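Local coordinates for EmGH1 (Erythrobacter marinus, PDB 5Z87), which probably hydrolyses beta-glucosidic bonds, as a member of glycosyl hydrolase family 3, at residues Ala44-Ala49 with Ala220-Ala225; Ala60-Cys65 with Glu374-Ala379; Ala267-Ala272 with Trp304-Tyr309. All blocks are in the same frame, centred on the assembly; numbering follows the deposited sequence.

Interaction 1 (Ala44-Ala49 with Ala220-Ala225)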
loop_
_atom_site.group_PDB
_atom_site.type_symbol
_atom_site.label_atom_id
_atom_site.label_comp_id
_atom_site.label_asym_id
_atom_site.label_seq_id
_atom_site.Cartn_x
_atom_site.Cartn_y
_atom_site.Cartn_z
ATOM N N ALA A 44 -26.964 -23.908 23.855
ATOM C CA ALA A 44 -27.914 -23.097 23.103
ATOM C C ALA A 44 -29.327 -23.243 23.660
ATOM O O ALA A 44 -30.055 -22.257 23.801
ATOM C CB ALA A 44 -27.868 -23.497 21.623
ATOM N N ARG A 45 -29.732 -24.467 23.992
ATOM C CA ARG A 45 -31.077 -24.664 24.516
ATOM C C ARG A 45 -31.205 -24.113 25.931
ATOM O O ARG A 45 -32.228 -23.509 26.272
ATOM C CB ARG A 45 -31.451 -26.141 24.427
ATOM C CG ARG A 45 -31.655 -26.555 22.957
ATOM C CD ARG A 45 -31.890 -28.044 22.758
ATOM N NE ARG A 45 -33.219 -28.450 23.209
ATOM C CZ ARG A 45 -33.627 -29.712 23.282
ATOM N NH1 ARG A 45 -32.807 -30.696 22.929
ATOM N NH2 ARG A 45 -34.849 -29.990 23.712
ATOM N N ARG A 46 -30.157 -24.241 26.751
ATOM C CA ARG A 46 -30.208 -23.623 28.071
ATOM C C ARG A 46 -30.266 -22.109 27.961
ATOM O O ARG A 46 -30.943 -21.451 28.761
ATOM C CB ARG A 46 -29.020 -24.068 28.927
ATOM C CG ARG A 46 -29.007 -25.570 29.197
ATOM C CD ARG A 46 -27.743 -26.014 29.915
ATOM N NE ARG A 46 -27.686 -25.453 31.259
ATOM C CZ ARG A 46 -26.682 -25.639 32.109
ATOM N NH1 ARG A 46 -25.633 -26.371 31.756
ATOM N NH2 ARG A 46 -26.726 -25.080 33.311
ATOM N N ALA A 47 -29.584 -21.530 26.964
ATOM C CA ALA A 47 -29.581 -20.069 26.830
ATOM C C ALA A 47 -30.944 -19.546 26.392
ATOM O O ALA A 47 -31.416 -18.523 26.901
ATOM C CB ALA A 47 -28.500 -19.616 25.840
ATOM N N ALA A 48 -31.592 -20.223 25.445
ATOM C CA ALA A 48 -32.942 -19.819 25.059
ATOM C C ALA A 48 -33.899 -19.907 26.245
ATOM O O ALA A 48 -34.672 -18.979 26.507
ATOM C CB ALA A 48 -33.439 -20.680 23.897
ATOM N N ALA A 49 -33.858 -21.022 26.979
ATOM C CA ALA A 49 -34.757 -21.175 28.121
ATOM C C ALA A 49 -34.544 -20.063 29.143
ATOM O O ALA A 49 -35.509 -19.521 29.699
ATOM C CB ALA A 49 -34.566 -22.552 28.756
ATOM N N ALA A 220 -16.295 -29.339 21.170
ATOM C CA ALA A 220 -17.196 -30.159 21.975
ATOM C C ALA A 220 -18.409 -29.329 22.369
ATOM O O ALA A 220 -18.411 -28.098 22.252
ATOM C CB ALA A 220 -16.492 -30.723 23.221
ATOM N N GLU A 221 -19.455 -30.019 22.841
ATOM C CA GLU A 221 -20.669 -29.309 23.238
ATOM C C GLU A 221 -20.377 -28.336 24.370
ATOM O O GLU A 221 -20.834 -27.186 24.348
ATOM C CB GLU A 221 -21.763 -30.300 23.642
ATOM C CG GLU A 221 -23.052 -29.632 24.095
ATOM C CD GLU A 221 -24.137 -30.612 24.553
ATOM O OE1 GLU A 221 -23.883 -31.461 25.442
ATOM O OE2 GLU A 221 -25.262 -30.510 24.033
ATOM N N TYR A 222 -19.585 -28.776 25.346
ATOM C CA TYR A 222 -19.129 -27.972 26.469
ATOM C C TYR A 222 -17.607 -27.958 26.489
ATOM O O TYR A 222 -16.972 -28.971 26.174
ATOM C CB TYR A 222 -19.646 -28.548 27.812
ATOM C CG TYR A 222 -21.094 -28.250 28.109
ATOM C CD1 TYR A 222 -21.456 -27.114 28.830
ATOM C CD2 TYR A 222 -22.100 -29.100 27.672
ATOM C CE1 TYR A 222 -22.778 -26.832 29.104
ATOM C CE2 TYR A 222 -23.432 -28.831 27.945
ATOM C CZ TYR A 222 -23.761 -27.700 28.655
ATOM O OH TYR A 222 -25.077 -27.429 28.914
ATOM N N LEU A 223 -17.027 -26.826 26.894
ATOM C CA LEU A 223 -15.588 -26.779 27.126
ATOM C C LEU A 223 -15.209 -27.770 28.220
ATOM O O LEU A 223 -15.888 -27.845 29.250
ATOM C CB LEU A 223 -15.130 -25.382 27.548
ATOM C CG LEU A 223 -15.161 -24.254 26.519
ATOM C CD1 LEU A 223 -14.249 -23.140 26.998
ATOM C CD2 LEU A 223 -14.754 -24.747 25.142
ATOM N N PRO A 224 -14.137 -28.537 28.041
ATOM C CA PRO A 224 -13.603 -29.321 29.156
ATOM C C PRO A 224 -13.171 -28.403 30.286
ATOM O O PRO A 224 -13.080 -27.180 30.148
ATOM C CB PRO A 224 -12.410 -30.066 28.543
ATOM C CG PRO A 224 -12.662 -30.022 27.048
ATOM C CD PRO A 224 -13.351 -28.711 26.810
ATOM N N ALA A 225 -12.938 -29.011 31.440
ATOM C CA ALA A 225 -12.394 -28.274 32.569
ATOM C C ALA A 225 -11.041 -27.671 32.202
ATOM O O ALA A 225 -10.256 -28.247 31.444
ATOM C CB ALA A 225 -12.251 -29.196 33.787
#
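Arg46 and Tyr222 carry this contact by themselves, joining helix 43-51 near the start of the ordered chain to the loop that leads from helix 201-216 into strand 229-235. Along the helix, Ala44 comes first and contributes through its backbone: its O accepts from Ala48 N at 3.0 Å, so the turn bearing Arg46 is regular. Arg45 points elsewhere and forms a salt bridge with Asp34.

Arg46 follows, aimed at the loop. CG stands beside the backbone N, and the chain runs extended until it bends at chi3 (66°), swinging the guanidinium round so that NH1 faces the phenol end of Tyr222. NH1 donates to Tyr222 OH at 3.1 Å with an N-H...O angle of 166°, and the oxygen lies almost in the guanidinium plane. The bend also lays CD against the same oxygen, 3.2 Å from Tyr222 OH. The two side chains cross at about a right angle, with guanidinium and phenol planes 46° apart, which makes this an end-on hydrogen bond and not a stack. Tyr222 OH also hydrogen-bonds Leu41 O, while the guanidinium has stronger company in Asp387, salt-bridged to NH1, and in Tyr36 O, bonded to NE.

Beyond it, Ala47 and Ala48 pack on helix 366-382 in the glycosyl hydrolase family 3 N-terminal domain.

With an alanine here instead of Arg46, Asp387 would probably lose its positive mate, and the phenol would keep only its bond to Leu41 O of the two just described and so be less firmly placed. Because the carbonyl of Leu41 can only accept, the phenol donates its proton there and receives from the arginine, so that both partners fix the position of its oxygen.

Interaction 2 (Ala60-Cys65 with Glu374-Ala379); sequences AAQLNC and ERILAA
This is a buried van der Waals contact in which Gln62 and Leu63, at the turn between helix 56-61 and strand 64-65, pack against Ile376 and Leu377 of helix 366-382, two glutamine oxygens and a leucine facing aliphatic side chains. A type I turn from Ala61 to Asn64 puts these two residues at its central positions and presents the helix with a carbonyl as well as side chains. Gln62 O rests against Ile376 CG2 at 3.7 Å, a van der Waals contact with the isoleucine's branch methyl. The other arm of Ile376 meets Leu63, whose CD2 lies 4.2 Å from Ile376 CG1.

The arrangement belongs to the TIM-barrel-like N-terminal domain of the family: strand 64-65, entered straight from the turn, pairs in parallel with strand 345-346, and helix 366-382 packs on the turn just ahead of the strand.

Gln62 adds a polar note. Its chain folds at chi2 (-66°) and crosses Leu377 at about a right angle, laying OE1 3.9 Å from Leu377 CD2. The amide oxygen is held by Lys380 NZ, one turn further along the helix, and helix 43-51 packs on Leu377 through Ala47 and Leu50.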
loop_
_atom_site.group_PDB
_atom_site.type_symbol
_atom_site.label_atom_id
_atom_site.label_comp_id
_atom_site.label_asym_id
_atom_site.label_seq_id
_atom_site.Cartn_x
_atom_site.Cartn_y
_atom_site.Cartn_z
ATOM N N ALA A 60 -30.078 -6.748 28.552
ATOM C CA ALA A 60 -29.182 -5.687 28.117
ATOM C C ALA A 60 -27.912 -5.658 28.948
ATOM O O ALA A 60 -26.840 -5.337 28.429
ATOM C CB ALA A 60 -29.894 -4.338 28.175
ATOM N N ALA A 61 -28.000 -6.010 30.224
ATOM C CA ALA A 61 -26.819 -5.938 31.078
ATOM C C ALA A 61 -25.754 -6.942 30.643
ATOM O O ALA A 61 -24.558 -6.713 30.858
ATOM C CB ALA A 61 -27.224 -6.164 32.538
ATOM N N GLN A 62 -26.167 -8.052 30.030
ATOM C CA GLN A 62 -25.232 -9.036 29.505
ATOM C C GLN A 62 -24.439 -8.535 28.294
ATOM O O GLN A 62 -23.551 -9.253 27.829
ATOM C CB GLN A 62 -25.989 -10.322 29.140
ATOM C CG GLN A 62 -26.719 -10.968 30.320
ATOM C CD GLN A 62 -25.762 -11.493 31.377
ATOM O OE1 GLN A 62 -24.825 -12.243 31.077
ATOM N NE2 GLN A 62 -25.973 -11.071 32.629
ATOM N N LEU A 63 -24.719 -7.336 27.776
ATOM C CA LEU A 63 -24.025 -6.835 26.593
ATOM C C LEU A 63 -22.931 -5.831 26.933
ATOM O O LEU A 63 -22.347 -5.232 26.022
ATOM C CB LEU A 63 -25.024 -6.212 25.613
ATOM C CG LEU A 63 -26.281 -7.052 25.343
ATOM C CD1 LEU A 63 -27.105 -6.453 24.234
ATOM C CD2 LEU A 63 -25.919 -8.486 25.001
ATOM N N ASN A 64 -22.637 -5.633 28.216
ATOM C CA ASN A 64 -21.627 -4.682 28.663
ATOM C C ASN A 64 -20.400 -5.426 29.172
ATOM O O ASN A 64 -20.530 -6.466 29.826
ATOM C CB ASN A 64 -22.183 -3.782 29.771
ATOM C CG ASN A 64 -23.509 -3.146 29.390
ATOM O OD1 ASN A 64 -23.687 -2.727 28.254
ATOM N ND2 ASN A 64 -24.446 -3.074 30.339
ATOM N N CYS A 65 -19.209 -4.891 28.877
ATOM C CA CYS A 65 -17.944 -5.454 29.361
ATOM C C CYS A 65 -16.945 -4.346 29.672
ATOM O O CYS A 65 -16.056 -4.043 28.865
ATOM C CB CYS A 65 -17.353 -6.426 28.340
ATOM S SG CYS A 65 -15.890 -7.317 28.930
ATOM N N GLU A 374 -28.649 -13.617 23.935
ATOM C CA GLU A 374 -28.762 -15.065 23.913
ATOM C C GLU A 374 -27.448 -15.707 23.487
ATOM O O GLU A 374 -27.066 -16.750 24.028
ATOM C CB GLU A 374 -29.921 -15.509 23.009
ATOM C CG GLU A 374 -30.232 -16.993 23.182
ATOM C CD GLU A 374 -31.469 -17.458 22.428
ATOM O OE1 GLU A 374 -32.479 -16.708 22.405
ATOM O OE2 GLU A 374 -31.418 -18.579 21.860
ATOM N N ARG A 375 -26.738 -15.092 22.528
ATOM C CA ARG A 375 -25.411 -15.576 22.145
ATOM C C ARG A 375 -24.477 -15.592 23.345
ATOM O O ARG A 375 -23.791 -16.590 23.607
ATOM C CB ARG A 375 -24.822 -14.697 21.032
ATOM C CG ARG A 375 -25.473 -14.878 19.686
ATOM C CD ARG A 375 -25.502 -13.587 18.898
ATOM N NE ARG A 375 -25.935 -13.829 17.527
ATOM C CZ ARG A 375 -25.927 -12.920 16.557
ATOM N NH1 ARG A 375 -25.507 -11.684 16.793
ATOM N NH2 ARG A 375 -26.349 -13.252 15.347
ATOM N N ILE A 376 -24.454 -14.481 24.087
ATOM C CA ILE A 376 -23.629 -14.356 25.287
ATOM C C ILE A 376 -23.954 -15.461 26.287
ATOM O O ILE A 376 -23.058 -16.138 26.807
ATOM C CB ILE A 376 -23.833 -12.970 25.915
ATOM C CG1 ILE A 376 -23.369 -11.876 24.960
ATOM C CG2 ILE A 376 -23.110 -12.887 27.264
ATOM C CD1 ILE A 376 -21.879 -11.922 24.702
ATOM N N LEU A 377 -25.247 -15.640 26.586
ATOM C CA LEU A 377 -25.669 -16.657 27.550
ATOM C C LEU A 377 -25.261 -18.052 27.098
ATOM O O LEU A 377 -24.788 -18.861 27.905
ATOM C CB LEU A 377 -27.181 -16.580 27.747
ATOM C CG LEU A 377 -27.612 -15.286 28.434
ATOM C CD1 LEU A 377 -29.133 -15.195 28.457
ATOM C CD2 LEU A 377 -27.031 -15.204 29.832
ATOM N N ALA A 378 -25.411 -18.346 25.805
ATOM C CA ALA A 378 -25.051 -19.674 25.318
ATOM C C ALA A 378 -23.562 -19.924 25.488
ATOM O O ALA A 378 -23.146 -21.031 25.861
ATOM C CB ALA A 378 -25.470 -19.831 23.854
ATOM N N ALA A 379 -22.745 -18.893 25.249
ATOM C CA ALA A 379 -21.310 -19.038 25.449
ATOM C C ALA A 379 -20.999 -19.287 26.918
ATOM O O ALA A 379 -20.150 -20.126 27.246
ATOM C CB ALA A 379 -20.573 -17.796 24.930
#

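Interaction 3 (Ala267-Ala272 with Trp304-Tyr309); sequences AAITEA and WGFEGY
Ile269 meets the ring of Phe306 in a CH-pi contact. Its CD1 methyl stands over one face, 4.0 Å from the ring centroid and 29° off the normal, nearest to CE1 and CD1. The opposite face of the same ring is covered by backbone, with Gly308 N 3.3 Å above the ring plane over the centre, so the phenyl is clamped between a methyl and a peptide nitrogen. Gly308 suits this place, since a CB there would run into Phe306 CZ.

Plain apolar packing continues the contact along Ile269. CG2, anti to the backbone N, reaches Phe306 CB at 3.9 Å, while CB lies 4.1 Å from Trp304 CE3 in an oblique approach to the indole.

Thr270 adds a mixed contact. At chi1 71° its OG1 sits between the backbone N and the carbonyl carbon and bonds back to Arg266 O, one turn earlier, leaving the methyl to face the loop. CG2 then touches Trp304 CB at 3.6 Å and Trp304 O at 3.5 Å, the side chains crossing at about a right angle.

Backbone bonds close the helix: Ala267 O accepts from both Glu271 N and Ala272 N. Opposite, Gly305 leaves helix 293-303 with positive phi. Two consecutive helices of the barrel-like domain thus meet near their C-terminal ends, just ahead of the neighbouring parallel strands 276-279 and 309-311. Across the two segments the cohesion comes from methyl, ring and van der Waals contacts, with the threonine hydroxyl satisfied within its own helix.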
loop_
_atom_site.group_PDB
_atom_site.type_symbol
_atom_site.label_atom_id
_atom_site.label_comp_id
_atom_site.label_asym_id
_atom_site.label_seq_id
_atom_site.Cartn_x
_atom_site.Cartn_y
_atom_site.Cartn_z
ATOM N N ALA A 267 -11.420 -21.016 9.383
ATOM C CA ALA A 267 -11.011 -22.264 10.011
ATOM C C ALA A 267 -11.237 -22.231 11.522
ATOM O O ALA A 267 -11.726 -23.206 12.100
ATOM C CB ALA A 267 -9.548 -22.557 9.694
ATOM N N ALA A 268 -10.868 -21.126 12.173
ATOM C CA ALA A 268 -11.106 -20.977 13.606
ATOM C C ALA A 268 -12.584 -21.120 13.947
ATOM O O ALA A 268 -12.940 -21.753 14.950
ATOM C CB ALA A 268 -10.599 -19.612 14.081
ATOM N N ILE A 269 -13.456 -20.526 13.131
ATOM C CA ILE A 269 -14.875 -20.467 13.446
ATOM C C ILE A 269 -15.559 -21.785 13.098
ATOM O O ILE A 269 -16.221 -22.391 13.946
ATOM C CB ILE A 269 -15.528 -19.280 12.714
ATOM C CG1 ILE A 269 -15.031 -17.949 13.283
ATOM C CG2 ILE A 269 -17.039 -19.369 12.788
ATOM C CD1 ILE A 269 -15.565 -17.618 14.670
ATOM N N THR A 270 -15.392 -22.264 11.859
ATOM C CA THR A 270 -16.143 -23.416 11.370
ATOM C C THR A 270 -15.465 -24.759 11.609
ATOM O O THR A 270 -16.122 -25.789 11.454
ATOM C CB THR A 270 -16.408 -23.322 9.863
ATOM O OG1 THR A 270 -15.179 -23.532 9.157
ATOM C CG2 THR A 270 -17.040 -21.981 9.463
ATOM N N GLU A 271 -14.175 -24.801 11.928
ATOM C CA GLU A 271 -13.510 -26.080 12.149
ATOM C C GLU A 271 -13.079 -26.276 13.595
ATOM O O GLU A 271 -13.346 -27.325 14.178
ATOM C CB GLU A 271 -12.283 -26.233 11.235
ATOM C CG GLU A 271 -12.551 -26.296 9.739
ATOM C CD GLU A 271 -11.244 -26.272 8.921
ATOM O OE1 GLU A 271 -10.228 -26.831 9.388
ATOM O OE2 GLU A 271 -11.222 -25.680 7.822
ATOM N N ALA A 272 -12.394 -25.298 14.189
ATOM C CA ALA A 272 -11.940 -25.434 15.567
ATOM C C ALA A 272 -12.989 -25.010 16.584
ATOM O O ALA A 272 -12.840 -25.329 17.768
ATOM C CB ALA A 272 -10.657 -24.623 15.794
ATOM N N TRP A 304 -20.969 -18.809 7.382
ATOM C CA TRP A 304 -20.160 -19.715 8.194
ATOM C C TRP A 304 -20.928 -20.388 9.320
ATOM O O TRP A 304 -20.420 -21.359 9.886
ATOM C CB TRP A 304 -18.970 -18.979 8.823
ATOM C CG TRP A 304 -17.972 -18.425 7.842
ATOM C CD1 TRP A 304 -17.943 -18.608 6.483
ATOM C CD2 TRP A 304 -16.860 -17.587 8.158
ATOM N NE1 TRP A 304 -16.874 -17.933 5.937
ATOM C CE2 TRP A 304 -16.191 -17.301 6.944
ATOM C CE3 TRP A 304 -16.359 -17.056 9.349
ATOM C CZ2 TRP A 304 -15.050 -16.496 6.889
ATOM C CZ3 TRP A 304 -15.225 -16.253 9.297
ATOM C CH2 TRP A 304 -14.584 -15.982 8.070
ATOM N N GLY A 305 -22.097 -19.865 9.698
ATOM C CA GLY A 305 -22.896 -20.488 10.732
ATOM C C GLY A 305 -22.424 -20.243 12.141
ATOM O O GLY A 305 -22.729 -21.052 13.027
ATOM N N PHE A 306 -21.693 -19.148 12.379
ATOM C CA PHE A 306 -21.198 -18.842 13.717
ATOM C C PHE A 306 -22.347 -18.690 14.714
ATOM O O PHE A 306 -23.329 -17.984 14.457
ATOM C CB PHE A 306 -20.372 -17.559 13.675
ATOM C CG PHE A 306 -19.740 -17.172 14.998
ATOM C CD1 PHE A 306 -18.989 -18.080 15.727
ATOM C CD2 PHE A 306 -19.862 -15.872 15.476
ATOM C CE1 PHE A 306 -18.382 -17.698 16.929
ATOM C CE2 PHE A 306 -19.275 -15.483 16.660
ATOM C CZ PHE A 306 -18.518 -16.391 17.384
ATOM N N GLU A 307 -22.203 -19.323 15.874
ATOM C CA GLU A 307 -23.208 -19.233 16.921
ATOM C C GLU A 307 -22.673 -18.621 18.203
ATOM O O GLU A 307 -23.426 -18.494 19.180
ATOM C CB GLU A 307 -23.813 -20.621 17.174
ATOM C CG GLU A 307 -24.847 -20.963 16.083
ATOM C CD GLU A 307 -25.237 -22.431 16.027
ATOM O OE1 GLU A 307 -24.583 -23.266 16.692
ATOM O OE2 GLU A 307 -26.214 -22.745 15.310
ATOM N N GLY A 308 -21.421 -18.183 18.221
ATOM C CA GLY A 308 -20.838 -17.576 19.397
ATOM C C GLY A 308 -21.125 -16.090 19.473
ATOM O O GLY A 308 -22.092 -15.581 18.901
ATOM N N TYR A 309 -20.253 -15.387 20.189
ATOM C CA TYR A 309 -20.396 -13.961 20.422
ATOM C C TYR A 309 -19.365 -13.170 19.621
ATOM O O TYR A 309 -18.247 -13.629 19.365
ATOM C CB TYR A 309 -20.257 -13.626 21.919
ATOM C CG TYR A 309 -18.895 -13.934 22.495
ATOM C CD1 TYR A 309 -17.865 -12.991 22.450
ATOM C CD2 TYR A 309 -18.634 -15.165 23.084
ATOM C CE1 TYR A 309 -16.617 -13.267 22.976
ATOM C CE2 TYR A 309 -17.380 -15.457 23.608
ATOM C CZ TYR A 309 -16.374 -14.501 23.549
ATOM O OH TYR A 309 -15.123 -14.779 24.053
#

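How the interactions relate
Helix 366-382 ties the three contacts together. Interaction 2 is built on it; Ala47 from interaction 1 packs onto it, with CB 3.3 Å from Ala378 N, and interaction 3 reaches it where Tyr309 CB lies 3.6 Å from Ile376 CD1. Interactions 1 and 3 do not touch, their nearest atoms about 6 Å apart. Interactions 2 and 3 are buried and rely on van der Waals packing, interaction 3 adding an aromatic face. Interaction 1, only partly buried, rests on one hydrogen bond from an arginine to a loop tyrosine. Along the chain, interaction 3 is nested within the span closed by interaction 2, whereas interactions 1 and 2 interleave.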